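Side-chain contacts in hypothetical Protein TTHB210 (Thermus thermophilus, PDB 3VG8), which is of unknown function, but assembles into a homodecamer and is controlled by a sigma-E/anti-sigma-E regulatory system: residues Pro12-Gly17 / Tyr36-Asn41; Asn41-Val46 / Lys109-Glu114; Val45-Pro50 / Val61-Lys66. The protein carries 1 engineered substitution. All coordinates share one frame; numbering follows the deposited sequence.

The three contacts follow the chain into and along strand 42-50, the middle strand of a five-stranded antiparallel sheet. Contacts 1 and 2 are direct neighbours, their centres about 7 Å apart. They share Asn41, and a salt bridge from Arg38 of contact 1 to Glu112 of contact 2 joins them, as does a probable backbone hydrogen bond from Gly17 N to Leu111 O. Contact 3 uses the later half of the same strand and shares Val45 and Val46 with contact 2. Its centre lies about 18 Å from that of contact 2 and about 21 Å from that of contact 1, which lies on the opposite side of the chain's centre. Contacts 1 and 2 both touch the same neighbouring subunit; contact 3 meets a different one.

Contact 1: residues Pro12-Gly17 / Tyr36-Asn41; sequences PNFIPG and YDRAGN
Phe14 lies beneath the side chain of Arg38, which runs across one face of the ring at about a right angle to the phenylalanine. The apolar part is a CH-pi contact: Arg38 CG stands 3.8 Å from the centroid of the Phe14 ring and only 10° off its normal. Further out the guanidinium tilts over the same ring, its plane 36° from the ring plane, and brings Arg38 CZ to 3.3 Å from Phe14 CD2. The extended run from CG to NE is what puts both groups over one face. At the ring's edge, near its plane, Phe14 CE1 is 4.0 Å from Asp37 CA, with the carbonyl of Tyr36 beside it.

The segment 36-41 is the hairpin connection between strands 33-36 and 42-50, a type I turn from Asp37 to Gly40. Asp37 OD1 makes an Asx turn by accepting from Ala39 N at 2.8 Å, and takes Asn41 N from the opposite face of its carboxylate.

The polar link across the contact is a water that donates to Phe14 O and accepts from Arg38 NH2, 3.1 Å away, in the guanidinium plane. Arg38 NE forms a salt bridge with Glu112. An alanine at Phe14 would strip away the surface under Arg38 and is likely to leave its CG and guanidinium freer to swing, with the salt bridge to Glu112 still in place.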
loop_
_atom_site.group_PDB
_atom_site.type_symbol
_atom_site.label_atom_id
_atom_site.label_comp_id
_atom_site.label_asym_id
_atom_site.label_seq_id
_atom_site.Cartn_x
_atom_site.Cartn_y
_atom_site.Cartn_z
ATOM N N PRO F 12 17.297 3.344 -35.884
ATOM C CA PRO F 12 17.095 4.780 -36.094
ATOM C C PRO F 12 17.476 5.558 -34.851
ATOM O O PRO F 12 17.514 5.009 -33.755
ATOM C CB PRO F 12 15.604 4.883 -36.409
ATOM C CG PRO F 12 15.021 3.723 -35.661
ATOM C CD PRO F 12 16.017 2.621 -35.953
ATOM N N ASN F 13 17.767 6.840 -35.026
ATOM C CA ASN F 13 18.152 7.690 -33.910
ATOM C C ASN F 13 16.971 7.792 -32.943
ATOM O O ASN F 13 15.854 8.096 -33.352
ATOM C CB ASN F 13 18.523 9.084 -34.425
ATOM C CG ASN F 13 19.734 9.667 -33.717
ATOM O OD1 ASN F 13 20.834 9.107 -33.772
ATOM N ND2 ASN F 13 19.542 10.804 -33.053
ATOM N N PHE F 14 17.220 7.536 -31.666
ATOM C CA PHE F 14 16.166 7.616 -30.668
ATOM C C PHE F 14 16.674 8.465 -29.515
ATOM O O PHE F 14 17.723 8.173 -28.938
ATOM C CB PHE F 14 15.796 6.207 -30.176
ATOM C CG PHE F 14 14.754 6.188 -29.070
ATOM C CD1 PHE F 14 13.395 6.099 -29.370
ATOM C CD2 PHE F 14 15.142 6.207 -27.727
ATOM C CE1 PHE F 14 12.449 6.016 -28.357
ATOM C CE2 PHE F 14 14.196 6.122 -26.710
ATOM C CZ PHE F 14 12.846 6.025 -27.027
ATOM N N ILE F 15 15.944 9.524 -29.178
ATOM C CA ILE F 15 16.364 10.378 -28.071
ATOM C C ILE F 15 15.461 10.179 -26.869
ATOM O O ILE F 15 14.235 10.338 -26.946
ATOM C CB ILE F 15 16.386 11.882 -28.473
ATOM C CG1 ILE F 15 17.449 12.117 -29.544
ATOM C CG2 ILE F 15 16.673 12.764 -27.263
ATOM C CD1 ILE F 15 17.048 11.629 -30.888
ATOM N N PRO F 16 16.063 9.815 -25.729
ATOM C CA PRO F 16 15.348 9.580 -24.483
ATOM C C PRO F 16 14.500 10.796 -24.139
ATOM O O PRO F 16 15.013 11.908 -24.036
ATOM C CB PRO F 16 16.486 9.338 -23.487
ATOM C CG PRO F 16 17.499 8.648 -24.335
ATOM C CD PRO F 16 17.498 9.533 -25.566
ATOM N N GLY F 17 13.201 10.579 -23.976
ATOM C CA GLY F 17 12.314 11.673 -23.656
ATOM C C GLY F 17 11.665 12.298 -24.883
ATOM O O GLY F 17 10.706 13.043 -24.739
ATOM N N TYR F 36 7.975 8.590 -32.498
ATOM C CA TYR F 36 7.810 7.145 -32.470
ATOM C C TYR F 36 8.652 6.508 -31.374
ATOM O O TYR F 36 9.690 7.064 -30.993
ATOM C CB TYR F 36 8.236 6.563 -33.820
ATOM C CG TYR F 36 7.360 6.992 -34.976
ATOM C CD1 TYR F 36 7.544 8.233 -35.603
ATOM C CD2 TYR F 36 6.306 6.179 -35.409
ATOM C CE1 TYR F 36 6.696 8.655 -36.626
ATOM C CE2 TYR F 36 5.451 6.589 -36.437
ATOM C CZ TYR F 36 5.650 7.825 -37.036
ATOM O OH TYR F 36 4.794 8.236 -38.034
ATOM N N ASP F 37 8.223 5.349 -30.864
ATOM C CA ASP F 37 9.025 4.674 -29.852
ATOM C C ASP F 37 10.020 3.720 -30.531
ATOM O O ASP F 37 10.144 3.711 -31.757
ATOM C CB ASP F 37 8.163 3.925 -28.831
ATOM C CG ASP F 37 7.265 2.866 -29.459
ATOM O OD1 ASP F 37 7.583 2.331 -30.561
ATOM O OD2 ASP F 37 6.229 2.561 -28.815
ATOM N N ARG F 38 10.744 2.935 -29.744
ATOM C CA ARG F 38 11.734 2.017 -30.312
ATOM C C ARG F 38 11.128 0.913 -31.174
ATOM O O ARG F 38 11.826 0.299 -31.971
ATOM C CB ARG F 38 12.589 1.395 -29.190
ATOM C CG ARG F 38 13.500 2.393 -28.449
ATOM C CD ARG F 38 14.520 1.659 -27.573
ATOM N NE ARG F 38 15.278 2.527 -26.669
ATOM C CZ ARG F 38 16.332 3.257 -27.026
ATOM N NH1 ARG F 38 16.764 3.236 -28.274
ATOM N NH2 ARG F 38 16.955 4.009 -26.131
ATOM N N ALA F 39 9.829 0.674 -31.024
ATOM C CA ALA F 39 9.149 -0.366 -31.783
ATOM C C ALA F 39 8.588 0.207 -33.082
ATOM O O ALA F 39 8.029 -0.509 -33.906
ATOM C CB ALA F 39 8.012 -0.988 -30.936
ATOM N N GLY F 40 8.712 1.514 -33.250
ATOM C CA GLY F 40 8.209 2.111 -34.467
ATOM C C GLY F 40 6.747 2.501 -34.397
ATOM O O GLY F 40 6.159 2.824 -35.432
ATOM N N ASN F 41 6.168 2.461 -33.198
ATOM C CA ASN F 41 4.774 2.860 -32.988
ATOM C C ASN F 41 4.732 4.383 -32.768
ATOM O O ASN F 41 5.595 4.936 -32.077
ATOM C CB ASN F 41 4.205 2.213 -31.727
ATOM C CG ASN F 41 4.211 0.712 -31.791
ATOM O OD1 ASN F 41 3.747 0.133 -32.761
ATOM N ND2 ASN F 41 4.737 0.069 -30.749
HETATM O O HOH W 1 19.156 5.786 -27.475
#

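Contact 2: residues Asn41-Val46 / Lys109-Glu114; sequences NLVKVV and KVLEGE
Val43 and Leu111 reach toward each other tip to tip, and around that meeting strand 42-50 packs on the C-terminal end of helix 104-110. Two motifs shape the site. On the strand, Val43 and Lys44 both face Ala35 of the neighbouring strand 33-36, a classic beta bulge, and both side chains of the bulge arrive at Leu111. On the helix, the chain leaves its last turn at Glu112 through a Schellman motif, where Glu112 has positive phi.

Val43 uses its two methyls separately. CG1, anti to the backbone N (chi1 179°), lies 3.7 Å from Leu111 CD1, while Val43 CG2 is 3.9 Å from Leu111 CD2, so each branch of the valine meets its own branch of the leucine. Val110 does not face Val43 in this way: the two valines slide past each other in opposite directions, touching through Val43 CG2 and Val110 CG2, 3.7 Å apart. That methyl of Val43 thus touches both Val110 and Leu111, two consecutive residues. No hydrogen bond passes directly between the two segments; the join is made by apolar packing.

Lys44 reaches the same leucine from a different direction, at roughly a right angle to Val43 about Leu111 CD1. Its CG sits between the backbone N and the carbonyl carbon (chi1 61°), and from there the chain runs extended past Leu111 at a slant. The ammonium carries on to salt bridges with Glu107, one turn back in the helix, and Glu98 on strand 94-100, which probably balance its charge. Just short of it, Lys44 CE rests 3.6 Å from Leu111 CD1, the methyl that also receives Val43 CG1.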
loop_
_atom_site.group_PDB
_atom_site.type_symbol
_atom_site.label_atom_id
_atom_site.label_comp_id
_atom_site.label_asym_id
_atom_site.label_seq_id
_atom_site.Cartn_x
_atom_site.Cartn_y
_atom_site.Cartn_z
ATOM N N ASN F 41 6.168 2.461 -33.198
ATOM C CA ASN F 41 4.774 2.860 -32.988
ATOM C C ASN F 41 4.732 4.383 -32.768
ATOM O O ASN F 41 5.595 4.936 -32.077
ATOM C CB ASN F 41 4.205 2.213 -31.727
ATOM C CG ASN F 41 4.211 0.712 -31.791
ATOM O OD1 ASN F 41 3.747 0.133 -32.761
ATOM N ND2 ASN F 41 4.737 0.069 -30.749
ATOM N N LEU F 42 3.734 5.046 -33.338
ATOM C CA LEU F 42 3.570 6.485 -33.165
ATOM C C LEU F 42 3.031 6.755 -31.752
ATOM O O LEU F 42 1.956 6.288 -31.380
ATOM C CB LEU F 42 2.594 7.036 -34.194
ATOM C CG LEU F 42 2.251 8.526 -34.055
ATOM C CD1 LEU F 42 3.501 9.376 -34.239
ATOM C CD2 LEU F 42 1.183 8.892 -35.107
ATOM N N VAL F 43 3.792 7.519 -30.981
ATOM C CA VAL F 43 3.451 7.854 -29.599
ATOM C C VAL F 43 2.706 9.185 -29.462
ATOM O O VAL F 43 1.757 9.307 -28.667
ATOM C CB VAL F 43 4.749 7.909 -28.735
ATOM C CG1 VAL F 43 4.434 8.275 -27.294
ATOM C CG2 VAL F 43 5.427 6.541 -28.763
ATOM N N LYS F 44 3.126 10.180 -30.233
ATOM C CA LYS F 44 2.496 11.495 -30.139
ATOM C C LYS F 44 2.752 12.405 -31.319
ATOM O O LYS F 44 3.684 12.200 -32.077
ATOM C CB LYS F 44 2.918 12.208 -28.848
ATOM C CG LYS F 44 4.423 12.488 -28.689
ATOM C CD LYS F 44 4.680 13.195 -27.342
ATOM C CE LYS F 44 6.144 13.257 -26.936
ATOM N NZ LYS F 44 6.327 13.801 -25.541
ATOM N N VAL F 45 1.889 13.412 -31.435
ATOM C CA VAL F 45 1.891 14.418 -32.486
ATOM C C VAL F 45 2.179 15.759 -31.795
ATOM O O VAL F 45 1.405 16.210 -30.940
ATOM C CB VAL F 45 0.506 14.438 -33.140
ATOM C CG1 VAL F 45 0.436 15.493 -34.214
ATOM C CG2 VAL F 45 0.221 13.061 -33.715
ATOM N N VAL F 46 3.285 16.400 -32.165
ATOM C CA VAL F 46 3.699 17.633 -31.498
ATOM C C VAL F 46 3.707 18.919 -32.346
ATOM O O VAL F 46 4.430 19.001 -33.329
ATOM C CB VAL F 46 5.119 17.438 -30.902
ATOM C CG1 VAL F 46 5.550 18.663 -30.117
ATOM C CG2 VAL F 46 5.149 16.208 -30.015
ATOM N N LYS F 109 7.204 5.827 -20.342
ATOM C CA LYS F 109 7.901 4.554 -20.423
ATOM C C LYS F 109 8.463 4.264 -21.809
ATOM O O LYS F 109 9.650 3.969 -21.945
ATOM C CB LYS F 109 6.981 3.401 -20.020
ATOM C CG LYS F 109 7.600 2.016 -20.249
ATOM C CD LYS F 109 6.618 0.885 -19.921
ATOM C CE LYS F 109 7.274 -0.487 -20.054
ATOM N NZ LYS F 109 6.283 -1.599 -19.961
ATOM N N VAL F 110 7.636 4.360 -22.846
ATOM C CA VAL F 110 8.137 4.040 -24.176
ATOM C C VAL F 110 9.062 5.077 -24.793
ATOM O O VAL F 110 9.824 4.762 -25.709
ATOM C CB VAL F 110 6.978 3.671 -25.154
ATOM C CG1 VAL F 110 6.136 2.522 -24.523
ATOM C CG2 VAL F 110 6.108 4.893 -25.473
ATOM N N LEU F 111 9.036 6.306 -24.288
ATOM C CA LEU F 111 9.954 7.307 -24.827
ATOM C C LEU F 111 11.148 7.445 -23.885
ATOM O O LEU F 111 12.050 8.238 -24.134
ATOM C CB LEU F 111 9.254 8.659 -25.030
ATOM C CG LEU F 111 8.149 8.624 -26.095
ATOM C CD1 LEU F 111 7.575 10.019 -26.295
ATOM C CD2 LEU F 111 8.713 8.093 -27.398
ATOM N N GLU F 112 11.145 6.651 -22.815
ATOM C CA GLU F 112 12.231 6.622 -21.827
ATOM C C GLU F 112 12.609 8.023 -21.339
ATOM O O GLU F 112 13.776 8.415 -21.372
ATOM C CB GLU F 112 13.469 5.945 -22.435
ATOM C CG GLU F 112 13.336 4.449 -22.766
ATOM C CD GLU F 112 14.540 3.938 -23.556
ATOM O OE1 GLU F 112 15.664 4.411 -23.278
ATOM O OE2 GLU F 112 14.376 3.072 -24.447
ATOM N N GLY F 113 11.624 8.786 -20.891
ATOM C CA GLY F 113 11.937 10.121 -20.442
ATOM C C GLY F 113 11.729 10.238 -18.955
ATOM O O GLY F 113 11.093 9.388 -18.340
ATOM N N GLU F 114 12.282 11.283 -18.369
ATOM C CA GLU F 114 12.095 11.510 -16.954
ATOM C C GLU F 114 10.611 11.700 -16.683
ATOM O O GLU F 114 9.880 12.288 -17.491
ATOM C CB GLU F 114 12.850 12.761 -16.509
ATOM C CG GLU F 114 14.331 12.582 -16.546
ATOM C CD GLU F 114 14.770 11.411 -15.687
ATOM O OE1 GLU F 114 15.898 10.936 -15.888
ATOM O OE2 GLU F 114 13.992 10.969 -14.805
#

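Contact 3: residues Val45-Pro50 / Val61-Lys66; sequences VVFMVP and VDIGTK
Phe47 projects from strand 42-50 onto the turn at Ile63 and Gly64, and the CD2-CE2 side of its ring makes the contact. The tight part is there. Phe47 CD2 and CE2 both lie 3.8 Å from Ile63 CG2, the methyl meeting the ring obliquely as the two side chains cross at a slant. Next to it the backbone closes in: Gly64 CA lies in the plane of the ring at its edge, 3.9 Å from Phe47 CE2. A side chain at this position would be built straight into the ring, since a CB on Gly64 would come within about 2.7 Å of Phe47 CE2. The positive phi of Gly64 (69°) is a second reason for a glycine, and the residue occupies the N-cap position of helix 65-71. On the strand side Phe47 is buried, with Pro32 against it.

Away from that side the fit is looser. Ile63 starts out toward the phenylalanine, but with CG1 anti to its carbonyl carbon (chi1 -51°) the longer branch leads away and only CG2 stays at the ring. The rest of the turn is partly exposed and faces elsewhere: Thr65 points away from the strand, and its OG1 donates to Asp62 OD2 in a bond so short as modelled that its length is doubtful. Asp62 N is hydrogen-bonded to Asn80 of a neighbouring subunit, and Met81 of that subunit packs on Val49.

Only about 100 Å² is buried between the two segments, summed over both, so this is a light strand-to-turn join. Its outer side belongs to the oligomer: Ile63 pairs with a strand of that same neighbouring subunit in an antiparallel ladder, a beta sheet continued across a subunit interface.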
loop_
_atom_site.group_PDB
_atom_site.type_symbol
_atom_site.label_atom_id
_atom_site.label_comp_id
_atom_site.label_asym_id
_atom_site.label_seq_id
_atom_site.Cartn_x
_atom_site.Cartn_y
_atom_site.Cartn_z
ATOM N N VAL F 45 1.889 13.412 -31.435
ATOM C CA VAL F 45 1.891 14.418 -32.486
ATOM C C VAL F 45 2.179 15.759 -31.795
ATOM O O VAL F 45 1.405 16.210 -30.940
ATOM C CB VAL F 45 0.506 14.438 -33.140
ATOM C CG1 VAL F 45 0.436 15.493 -34.214
ATOM C CG2 VAL F 45 0.221 13.061 -33.715
ATOM N N VAL F 46 3.285 16.400 -32.165
ATOM C CA VAL F 46 3.699 17.633 -31.498
ATOM C C VAL F 46 3.707 18.919 -32.346
ATOM O O VAL F 46 4.430 19.001 -33.329
ATOM C CB VAL F 46 5.119 17.438 -30.902
ATOM C CG1 VAL F 46 5.550 18.663 -30.117
ATOM C CG2 VAL F 46 5.149 16.208 -30.015
ATOM N N PHE F 47 2.896 19.903 -31.963
ATOM C CA PHE F 47 2.867 21.199 -32.653
ATOM C C PHE F 47 3.792 22.153 -31.892
ATOM O O PHE F 47 3.780 22.189 -30.665
ATOM C CB PHE F 47 1.453 21.793 -32.667
ATOM C CG PHE F 47 0.482 20.994 -33.459
ATOM C CD1 PHE F 47 -0.220 19.951 -32.876
ATOM C CD2 PHE F 47 0.317 21.236 -34.821
ATOM C CE1 PHE F 47 -1.066 19.160 -33.635
ATOM C CE2 PHE F 47 -0.526 20.449 -35.583
ATOM C CZ PHE F 47 -1.217 19.410 -34.988
HETATM N N MSE F 48 4.589 22.921 -32.620
HETATM C CA MSE F 48 5.519 23.878 -32.015
HETATM C C MSE F 48 4.997 25.284 -32.227
HETATM O O MSE F 48 4.765 25.677 -33.372
HETATM C CB MSE F 48 6.878 23.814 -32.704
HETATM C CG MSE F 48 7.585 22.495 -32.610
HETATM SE SE MSE F 48 8.059 22.212 -30.792
HETATM C CE MSE F 48 9.197 23.776 -30.526
ATOM N N VAL F 49 4.806 26.047 -31.149
ATOM C CA VAL F 49 4.357 27.430 -31.289
ATOM C C VAL F 49 5.132 28.401 -30.411
ATOM O O VAL F 49 5.344 28.153 -29.218
ATOM C CB VAL F 49 2.830 27.608 -30.987
ATOM C CG1 VAL F 49 2.011 26.763 -31.954
ATOM C CG2 VAL F 49 2.517 27.246 -29.557
ATOM N N PRO F 50 5.564 29.535 -30.990
ATOM C CA PRO F 50 6.313 30.520 -30.200
ATOM C C PRO F 50 5.326 31.246 -29.304
ATOM O O PRO F 50 4.223 31.592 -29.741
ATOM C CB PRO F 50 6.910 31.466 -31.257
ATOM C CG PRO F 50 6.730 30.730 -32.587
ATOM C CD PRO F 50 5.439 29.970 -32.389
ATOM N N VAL F 61 -5.034 28.380 -37.924
ATOM C CA VAL F 61 -6.229 27.672 -38.378
ATOM C C VAL F 61 -5.862 26.544 -39.321
ATOM O O VAL F 61 -4.934 26.678 -40.132
ATOM C CB VAL F 61 -7.193 28.628 -39.110
ATOM C CG1 VAL F 61 -8.507 27.924 -39.417
ATOM C CG2 VAL F 61 -7.444 29.861 -38.256
ATOM N N ASP F 62 -6.582 25.427 -39.196
ATOM C CA ASP F 62 -6.371 24.260 -40.053
ATOM C C ASP F 62 -4.913 23.826 -40.052
ATOM O O ASP F 62 -4.322 23.664 -41.109
ATOM C CB ASP F 62 -6.784 24.593 -41.495
ATOM C CG ASP F 62 -7.019 23.342 -42.354
ATOM O OD1 ASP F 62 -6.933 23.461 -43.593
ATOM O OD2 ASP F 62 -7.304 22.249 -41.807
ATOM N N ILE F 63 -4.331 23.640 -38.873
ATOM C CA ILE F 63 -2.925 23.248 -38.781
ATOM C C ILE F 63 -2.763 21.723 -38.707
ATOM O O ILE F 63 -3.594 21.025 -38.112
ATOM C CB ILE F 63 -2.261 23.904 -37.539
ATOM C CG1 ILE F 63 -2.538 25.397 -37.550
ATOM C CG2 ILE F 63 -0.760 23.704 -37.569
ATOM C CD1 ILE F 63 -1.973 26.116 -38.770
ATOM N N GLY F 64 -1.696 21.219 -39.330
ATOM C CA GLY F 64 -1.401 19.791 -39.340
ATOM C C GLY F 64 -2.347 18.891 -40.137
ATOM O O GLY F 64 -2.334 17.670 -39.968
ATOM N N THR F 65 -3.147 19.472 -41.025
ATOM C CA THR F 65 -4.105 18.687 -41.798
ATOM C C THR F 65 -3.472 17.591 -42.652
ATOM O O THR F 65 -3.902 16.426 -42.597
ATOM C CB THR F 65 -4.942 19.596 -42.689
ATOM O OG1 THR F 65 -5.310 20.759 -41.943
ATOM C CG2 THR F 65 -6.231 18.877 -43.142
ATOM N N LYS F 66 -2.463 17.964 -43.440
ATOM C CA LYS F 66 -1.753 17.018 -44.312
ATOM C C LYS F 66 -1.195 15.853 -43.490
ATOM O O LYS F 66 -1.510 14.693 -43.744
ATOM C CB LYS F 66 -0.601 17.736 -45.046
ATOM C CG LYS F 66 0.261 16.847 -45.959
ATOM C CD LYS F 66 1.405 17.663 -46.594
ATOM C CE LYS F 66 2.381 16.790 -47.385
ATOM N NZ LYS F 66 3.600 17.544 -47.869
#